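Local atomic coordinates of beta-galactoside-binding lectin (Gallus gallus, PDB entry 1QMJ), a protein that binds beta-galactosides such as lactose as a homodimeric chicken galectin, and may take part in regulating differentiation. Residues 38-43 / 115-120; 94-99 / 103-108. All blocks are in the same frame, centred on the assembly; numbering follows the deposited sequence.

Interaction 1: residues 38-43 / 115-120; sequences STLMLH and IQYLAV
M41 and I115 make the tighter of two apolar contacts between residues 38-43 and 115-120. The methyl end of the methionine, CE, lies 3.5 Å from CG1 of I115 and 4.0 Å from its CD1, and the two side chains cross at about a right angle. M41 runs out extended as far as SD, and a bend about its last torsion (chi3 -56°) turns CE onto the isoleucine branch. Both residues are buried, and M112 adds a further apolar neighbour to M41.

The second contact is between an aliphatic branch and an aromatic ring. CD2 of L40 approaches the phenol of Y117 obliquely, reaching CE1 at 3.9 Å with CD1 almost as near. With CG of the leucine anti to its carbonyl carbon (chi1 -56°), the branch extends towards the ring although the side chain does not set out in that direction. V4, T6 and S37 also touch Y117, while L40 packs on N32 as well.

The backbones themselves stand apart, with CA of L40 and CA of Y117 8.3 Å from each other. Strand 29-33 pairs with both strands concerned, and at and just after its end lie two irregularities: M41 and L42 both face V33, and Q116 and Y117 both face G34. Each is a classic beta bulge, and at M41 the chain also turns a corner. Side chains thus join the two strands that flank strand 29-33 within the curved antiparallel sheet of the galectin beta-sandwich, the sheet that carries the predicted galactoside-binding residue W67.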
loop_
_atom_site.group_PDB
_atom_site.type_symbol
_atom_site.label_atom_id
_atom_site.label_comp_id
_atom_site.label_asym_id
_atom_site.label_seq_id
_atom_site.Cartn_x
_atom_site.Cartn_y
_atom_site.Cartn_z
ATOM N N SER A 38 5.531 8.378 -14.719
ATOM C CA SER A 38 5.969 8.670 -16.106
ATOM C C SER A 38 6.731 7.489 -16.727
ATOM O O SER A 38 6.843 7.371 -17.956
ATOM C CB SER A 38 6.885 9.891 -16.129
ATOM O OG SER A 38 6.182 11.030 -15.657
ATOM N N THR A 39 7.243 6.632 -15.875
ATOM C CA THR A 39 8.001 5.453 -16.322
ATOM C C THR A 39 7.436 4.200 -15.664
ATOM O O THR A 39 7.673 3.937 -14.476
ATOM C CB THR A 39 9.471 5.614 -15.952
ATOM O OG1 THR A 39 9.997 6.777 -16.577
ATOM C CG2 THR A 39 10.329 4.427 -16.391
ATOM N N LEU A 40 6.703 3.463 -16.471
ATOM C CA LEU A 40 6.051 2.228 -16.040
ATOM C C LEU A 40 6.605 1.018 -16.766
ATOM O O LEU A 40 6.759 1.018 -17.997
ATOM C CB LEU A 40 4.555 2.287 -16.338
ATOM C CG LEU A 40 3.863 3.486 -15.705
ATOM C CD1 LEU A 40 2.380 3.571 -16.069
ATOM C CD2 LEU A 40 3.921 3.468 -14.178
ATOM N N MET A 41 6.886 0.019 -15.973
ATOM C CA MET A 41 7.389 -1.239 -16.475
ATOM C C MET A 41 6.221 -1.990 -17.102
ATOM O O MET A 41 6.379 -2.742 -18.070
ATOM C CB MET A 41 7.990 -2.057 -15.333
ATOM C CG MET A 41 8.446 -3.452 -15.766
ATOM S SD MET A 41 8.810 -4.513 -14.387
ATOM C CE MET A 41 10.035 -3.750 -13.346
ATOM N N LEU A 42 5.041 -1.766 -16.537
ATOM C CA LEU A 42 3.838 -2.430 -17.034
ATOM C C LEU A 42 2.544 -1.712 -16.633
ATOM O O LEU A 42 2.351 -1.332 -15.464
ATOM C CB LEU A 42 3.762 -3.841 -16.481
ATOM C CG LEU A 42 2.398 -4.480 -16.699
ATOM C CD1 LEU A 42 2.092 -4.738 -18.174
ATOM C CD2 LEU A 42 2.259 -5.828 -15.997
ATOM N N HIS A 43 1.713 -1.573 -17.650
ATOM C CA HIS A 43 0.391 -0.953 -17.550
ATOM C C HIS A 43 -0.674 -2.001 -17.897
ATOM O O HIS A 43 -1.136 -2.083 -19.045
ATOM C CB HIS A 43 0.279 0.226 -18.526
ATOM C CG HIS A 43 -1.109 0.880 -18.521
ATOM N ND1 HIS A 43 -1.909 0.924 -19.660
ATOM C CD2 HIS A 43 -1.820 1.499 -17.539
ATOM C CE1 HIS A 43 -3.035 1.543 -19.351
ATOM N NE2 HIS A 43 -2.997 1.892 -18.089
ATOM N N ILE A 115 11.059 -2.572 -8.726
ATOM C CA ILE A 115 9.841 -1.772 -8.775
ATOM C C ILE A 115 9.784 -0.888 -7.537
ATOM O O ILE A 115 9.930 -1.369 -6.415
ATOM C CB ILE A 115 8.575 -2.660 -8.845
ATOM C CG1 ILE A 115 8.440 -3.261 -10.248
ATOM C CG2 ILE A 115 7.324 -1.853 -8.480
ATOM C CD1 ILE A 115 7.412 -4.380 -10.359
ATOM N N GLN A 116 9.577 0.405 -7.743
ATOM C CA GLN A 116 9.500 1.339 -6.636
ATOM C C GLN A 116 8.162 2.055 -6.613
ATOM O O GLN A 116 7.867 2.800 -5.681
ATOM C CB GLN A 116 10.606 2.378 -6.757
ATOM C CG GLN A 116 11.984 1.790 -6.937
ATOM C CD GLN A 116 13.040 2.857 -7.106
ATOM O OE1 GLN A 116 13.071 3.560 -8.116
ATOM N NE2 GLN A 116 13.906 2.993 -6.111
ATOM N N TYR A 117 7.351 1.810 -7.634
ATOM C CA TYR A 117 6.063 2.469 -7.764
ATOM C C TYR A 117 4.976 1.477 -8.159
ATOM O O TYR A 117 5.198 0.616 -9.011
ATOM C CB TYR A 117 6.193 3.566 -8.832
ATOM C CG TYR A 117 4.919 4.295 -9.200
ATOM C CD1 TYR A 117 4.078 3.811 -10.209
ATOM C CD2 TYR A 117 4.574 5.489 -8.569
ATOM C CE1 TYR A 117 2.925 4.503 -10.578
ATOM C CE2 TYR A 117 3.426 6.189 -8.927
ATOM C CZ TYR A 117 2.608 5.693 -9.930
ATOM O OH TYR A 117 1.470 6.388 -10.275
ATOM N N LEU A 118 3.808 1.615 -7.537
ATOM C CA LEU A 118 2.650 0.766 -7.806
ATOM C C LEU A 118 1.434 1.665 -7.679
ATOM O O LEU A 118 1.345 2.451 -6.747
ATOM C CB LEU A 118 2.561 -0.377 -6.779
ATOM C CG LEU A 118 1.339 -1.320 -6.760
ATOM C CD1 LEU A 118 1.234 -2.115 -8.043
ATOM C CD2 LEU A 118 1.439 -2.281 -5.593
ATOM N N ALA A 119 0.521 1.593 -8.636
ATOM C CA ALA A 119 -0.693 2.392 -8.578
ATOM C C ALA A 119 -1.856 1.602 -9.148
ATOM O O ALA A 119 -1.704 0.885 -10.136
ATOM C CB ALA A 119 -0.515 3.686 -9.339
ATOM N N VAL A 120 -3.003 1.680 -8.487
ATOM C CA VAL A 120 -4.204 0.986 -8.942
ATOM C C VAL A 120 -5.208 2.071 -9.287
ATOM O O VAL A 120 -5.445 2.966 -8.481
ATOM C CB VAL A 120 -4.803 0.072 -7.842
ATOM C CG1 VAL A 120 -6.076 -0.586 -8.351
ATOM C CG2 VAL A 120 -3.789 -0.994 -7.419
#

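Interaction 2: residues 94-99 / 103-108; sequences EVKVKV and EFEFPN
OE2 of E103 is the meeting point of two lysines and a water. K98 NZ forms a salt bridge to OE2 at 3.6 Å, and K96 NZ adds a long one at 3.9 Å. The water donates to the same OE2 and accepts from NZ of K96 (3.0 Å) and of K98 (3.1 Å). K96 crosses the glutamate obliquely, whereas K98 lies alongside it, pointing the same way.

K96, K98, E103 and E105 share one face of an antiparallel beta hairpin, in which 103-107 is an edge strand of its five-stranded sheet within the chain. The carboxylate of E94 reaches over to that of E105, nearly perpendicular to it; the modelled 2.8 Å from E94 OE2 to E105 OE1 is doubtful, since like charges this close would be unfavourable unless one acid were protonated.

V95 and F106 exchange two backbone hydrogen bonds, as do V97 and F104; F104 N to V97 O is short (2.7 Å) and nearly straight at 174°.

V95, V97, F104 and F106 point from the other face into the protein. CB of V97 packs 4.1 Å from CB of F104, and CG2 of V99 approaches CE2 of the same phenylalanine obliquely, while the F104 ring also meets that of F44.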
loop_
_atom_site.group_PDB
_atom_site.type_symbol
_atom_site.label_atom_id
_atom_site.label_comp_id
_atom_site.label_asym_id
_atom_site.label_seq_id
_atom_site.Cartn_x
_atom_site.Cartn_y
_atom_site.Cartn_z
ATOM N N GLU A 94 11.154 -10.387 -18.515
ATOM C CA GLU A 94 9.714 -10.062 -18.587
ATOM C C GLU A 94 9.037 -9.916 -17.225
ATOM O O GLU A 94 9.639 -10.186 -16.173
ATOM C CB GLU A 94 8.962 -11.175 -19.330
ATOM C CG GLU A 94 9.060 -12.541 -18.637
ATOM C CD GLU A 94 8.144 -13.597 -19.266
ATOM O OE1 GLU A 94 7.835 -13.520 -20.515
ATOM O OE2 GLU A 94 7.681 -14.565 -18.547
ATOM N N VAL A 95 7.794 -9.483 -17.353
ATOM C CA VAL A 95 6.865 -9.273 -16.249
ATOM C C VAL A 95 5.732 -10.268 -16.398
ATOM O O VAL A 95 5.193 -10.455 -17.497
ATOM C CB VAL A 95 6.281 -7.854 -16.290
ATOM C CG1 VAL A 95 5.542 -7.473 -15.004
ATOM C CG2 VAL A 95 7.336 -6.770 -16.498
ATOM N N LYS A 96 5.399 -10.885 -15.305
ATOM C CA LYS A 96 4.325 -11.869 -15.272
ATOM C C LYS A 96 3.210 -11.390 -14.363
ATOM O O LYS A 96 3.458 -10.840 -13.287
ATOM C CB LYS A 96 4.832 -13.202 -14.725
ATOM C CG LYS A 96 5.745 -13.964 -15.682
ATOM C CD LYS A 96 6.054 -15.373 -15.172
ATOM C CE LYS A 96 6.883 -16.208 -16.142
ATOM N NZ LYS A 96 6.987 -17.616 -15.733
ATOM N N VAL A 97 2.016 -11.610 -14.825
ATOM C CA VAL A 97 0.806 -11.258 -14.089
ATOM C C VAL A 97 -0.067 -12.493 -14.031
ATOM O O VAL A 97 -0.519 -13.004 -15.061
ATOM C CB VAL A 97 0.058 -10.125 -14.794
ATOM C CG1 VAL A 97 -1.184 -9.665 -14.026
ATOM C CG2 VAL A 97 0.912 -8.870 -14.989
ATOM N N LYS A 98 -0.300 -12.981 -12.833
ATOM C CA LYS A 98 -1.119 -14.181 -12.681
ATOM C C LYS A 98 -2.378 -13.944 -11.882
ATOM O O LYS A 98 -2.349 -13.331 -10.804
ATOM C CB LYS A 98 -0.384 -15.319 -11.956
ATOM C CG LYS A 98 1.063 -15.009 -11.603
ATOM C CD LYS A 98 2.032 -16.101 -12.077
ATOM C CE LYS A 98 1.977 -17.377 -11.230
ATOM N NZ LYS A 98 3.175 -18.220 -11.386
ATOM N N VAL A 99 -3.420 -14.453 -12.474
ATOM C CA VAL A 99 -4.754 -14.446 -11.915
ATOM C C VAL A 99 -5.185 -15.895 -11.824
ATOM O O VAL A 99 -4.495 -16.781 -12.370
ATOM C CB VAL A 99 -5.728 -13.669 -12.805
ATOM C CG1 VAL A 99 -5.438 -12.169 -12.850
ATOM C CG2 VAL A 99 -5.716 -14.137 -14.260
ATOM N N GLU A 103 -2.106 -16.665 -16.917
ATOM C CA GLU A 103 -0.875 -15.976 -16.596
ATOM C C GLU A 103 -0.572 -15.134 -17.831
ATOM O O GLU A 103 -0.568 -15.645 -18.958
ATOM C CB GLU A 103 0.271 -16.945 -16.346
ATOM C CG GLU A 103 1.623 -16.255 -16.240
ATOM C CD GLU A 103 2.765 -17.223 -16.025
ATOM O OE1 GLU A 103 3.242 -17.821 -17.017
ATOM O OE2 GLU A 103 3.187 -17.383 -14.859
ATOM N N PHE A 104 -0.402 -13.835 -17.625
ATOM C CA PHE A 104 -0.094 -12.907 -18.693
ATOM C C PHE A 104 1.384 -12.604 -18.607
ATOM O O PHE A 104 1.947 -12.564 -17.520
ATOM C CB PHE A 104 -0.910 -11.624 -18.532
ATOM C CG PHE A 104 -2.397 -11.824 -18.699
ATOM C CD1 PHE A 104 -2.953 -11.998 -19.970
ATOM C CD2 PHE A 104 -3.243 -11.828 -17.592
ATOM C CE1 PHE A 104 -4.332 -12.167 -20.132
ATOM C CE2 PHE A 104 -4.626 -11.997 -17.745
ATOM C CZ PHE A 104 -5.170 -12.167 -19.019
ATOM N N GLU A 105 2.025 -12.449 -19.754
ATOM C CA GLU A 105 3.443 -12.151 -19.785
ATOM C C GLU A 105 3.637 -10.916 -20.643
ATOM O O GLU A 105 2.876 -10.688 -21.576
ATOM C CB GLU A 105 4.214 -13.340 -20.354
ATOM C CG GLU A 105 4.085 -14.591 -19.501
ATOM C CD GLU A 105 4.653 -15.827 -20.168
ATOM O OE1 GLU A 105 5.891 -15.911 -20.305
ATOM O OE2 GLU A 105 3.858 -16.718 -20.546
ATOM N N PHE A 106 4.638 -10.110 -20.312
ATOM C CA PHE A 106 4.921 -8.888 -21.051
ATOM C C PHE A 106 6.421 -8.658 -20.923
ATOM O O PHE A 106 6.968 -8.733 -19.828
ATOM C CB PHE A 106 4.132 -7.719 -20.435
ATOM C CG PHE A 106 4.184 -6.446 -21.239
ATOM C CD1 PHE A 106 3.512 -6.343 -22.452
ATOM C CD2 PHE A 106 4.890 -5.338 -20.772
ATOM C CE1 PHE A 106 3.541 -5.156 -23.187
ATOM C CE2 PHE A 106 4.925 -4.146 -21.500
ATOM C CZ PHE A 106 4.250 -4.056 -22.708
ATOM N N PRO A 107 7.112 -8.392 -22.041
ATOM C CA PRO A 107 8.560 -8.167 -21.982
ATOM C C PRO A 107 8.982 -6.944 -21.179
ATOM O O PRO A 107 8.345 -5.888 -21.246
ATOM C CB PRO A 107 8.943 -8.032 -23.453
ATOM C CG PRO A 107 7.712 -7.468 -24.070
ATOM C CD PRO A 107 6.618 -8.269 -23.421
ATOM N N ASN A 108 10.052 -7.105 -20.408
ATOM C CA ASN A 108 10.600 -6.032 -19.594
ATOM C C ASN A 108 11.365 -5.151 -20.581
ATOM O O ASN A 108 12.595 -5.226 -20.692
ATOM C CB ASN A 108 11.540 -6.609 -18.523
ATOM C CG ASN A 108 12.053 -5.555 -17.542
ATOM O OD1 ASN A 108 11.954 -4.348 -17.788
ATOM N ND2 ASN A 108 12.613 -6.015 -16.428
HETATM O O HOH W 1 5.751 -17.981 -13.034
#

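How the interactions relate
Interactions 1 and 2 belong to the two facing sheets of the sandwich, their centres 14 Å apart, and they meet in the core between the sheets. M41 SD of interaction 1 packs 3.4 Å from V95 CG2 of interaction 2. Next to it, L42 CD2 lies 3.5 Å from V97 CG2, and L42 CD1 is 3.9 Å from F106 CD2. Along the chain, the hairpin is nested within the loop closed by residues 38-43 and 115-120. Each contact has one side chain beside that of a predicted galactoside-binding residue: L40 comes within about 4 Å of W67, and F106 within about 3 Å of D71.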